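Local coordinates for protein chintase (Rhizomucor miehei, PDB 5YUQ) that hydrolyses chitin as a glycoside hydrolase family 18 chitinase, with its active site formed as a tunnel, at residues L77-S80 with S81-D84. Sequence-based numbering, arbitrary orientation. Where two conformers were deposited one is given.
Sequences LKSS and SSFD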
# COMPACT_ATOMS: atom_id res chain seq x y z
N LEU A 77 19.95 4.77 8.79
CA LEU A 77 20.60 5.31 7.60
C LEU A 77 21.42 6.58 7.83
O LEU A 77 22.24 6.93 6.99
CB LEU A 77 19.59 5.56 6.47
CG LEU A 77 18.76 4.33 6.06
CD1 LEU A 77 17.88 4.67 4.87
CD2 LEU A 77 19.68 3.17 5.74
N LYS A 78 21.20 7.25 8.96
CA LYS A 78 21.86 8.53 9.24
C LYS A 78 23.22 8.35 9.91
O LYS A 78 23.98 9.31 10.06
CB LYS A 78 20.96 9.46 10.07
CG LYS A 78 20.92 9.15 11.56
CD LYS A 78 19.99 10.13 12.28
CE LYS A 78 20.00 9.90 13.78
NZ LYS A 78 19.10 10.87 14.47
N SER A 79 23.52 7.13 10.33
CA SER A 79 24.84 6.80 10.87
C SER A 79 25.55 5.89 9.90
O SER A 79 24.97 4.91 9.44
CB SER A 79 24.68 6.11 12.23
OG SER A 79 25.86 5.41 12.57
N SER A 80 26.80 6.21 9.59
CA SER A 80 27.57 5.46 8.60
C SER A 80 27.72 3.98 8.97
O SER A 80 27.57 3.10 8.12
CB SER A 80 28.95 6.09 8.42
OG SER A 80 29.62 5.54 7.30
N SER A 81 28.01 3.71 10.24
CA SER A 81 28.25 2.34 10.68
C SER A 81 26.98 1.51 10.70
O SER A 81 27.00 0.35 10.29
CB SER A 81 28.93 2.31 12.05
OG SER A 81 28.08 2.84 13.05
N SER A 82 25.88 2.08 11.16
CA SER A 82 24.61 1.36 11.14
C SER A 82 24.10 1.20 9.70
O SER A 82 23.47 0.20 9.38
CB SER A 82 23.56 2.01 12.04
OG SER A 82 23.26 3.32 11.61
N PHE A 83 24.39 2.18 8.85
CA PHE A 83 24.02 2.10 7.44
C PHE A 83 24.70 0.90 6.80
O PHE A 83 24.05 0.08 6.14
CB PHE A 83 24.44 3.40 6.73
CG PHE A 83 24.14 3.43 5.25
CD1 PHE A 83 24.97 2.78 4.34
CD2 PHE A 83 23.06 4.15 4.76
CE1 PHE A 83 24.71 2.81 2.98
CE2 PHE A 83 22.79 4.19 3.39
CZ PHE A 83 23.62 3.51 2.50
N ASP A 84 26.01 0.80 6.98
CA ASP A 84 26.78 -0.28 6.37
C ASP A 84 26.32 -1.64 6.90
O ASP A 84 26.23 -2.60 6.14
CB ASP A 84 28.28 -0.10 6.62
CG ASP A 84 28.88 1.05 5.84
OD1 ASP A 84 28.23 1.53 4.89
OD2 ASP A 84 30.01 1.46 6.17
O HOH W 1 29.05 5.74 12.19
O HOH W 2 28.28 4.33 4.86
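Leu77, near the end of helix 73-78, sets its CD2 methyl against the ring of Phe83, with Leu77 CD2 3.7 Å from Phe83 CD2. The two side chains lie slantwise to each other, while CA of Leu77 sits in the ring plane at its edge. Phe83 has CG anti to its backbone N (chi1 178°), which turns the ring back from the first turn of helix 80-97 toward the end of the preceding helix. Helix 124-139 covers this apolar pair, with Leu131 against Leu77 and Ala134 against Phe83. Ser79 is the N-cap of helix 80-97. Its carbonyl O takes the N-H of Phe83, Phe83 N to Ser79 O 2.9 Å, with a bend at the hydrogen (150°). Its OG, anti to the backbone N, is joined through a water to the amide of Ser81, the second residue of the helix; Ser81 N lies 3.0 Å from the oxygen of that water and donates to it. Ser82 packs OG against CB of Ser79 at 3.2 Å, but the hydrogen bond of this hydroxyl goes back to the carbonyl of Leu76 in helix 73-78. Ser80 opens the helix: its carbonyl O accepts the N-H of Asp84, Asp84 N to Ser80 O 3.0 Å. A second water donates to Asp84 OD1, its oxygen 2.8 Å away; in the conformer given, Ser80 OG also meets this water, so that link is tentative. Together, the contact is a short link between helices 73-78 and 80-97 in the family 18 TIM-barrel fold, capped by Ser79, apolar on the side facing helix 124-139 and serine-rich and hydrated on the other. The carboxylate of Asp84, one turn into the helix, would probably be mildly favoured by the helix dipole, adding to a start held by two direct backbone bonds and the water-mediated link of the cap hydroxyl.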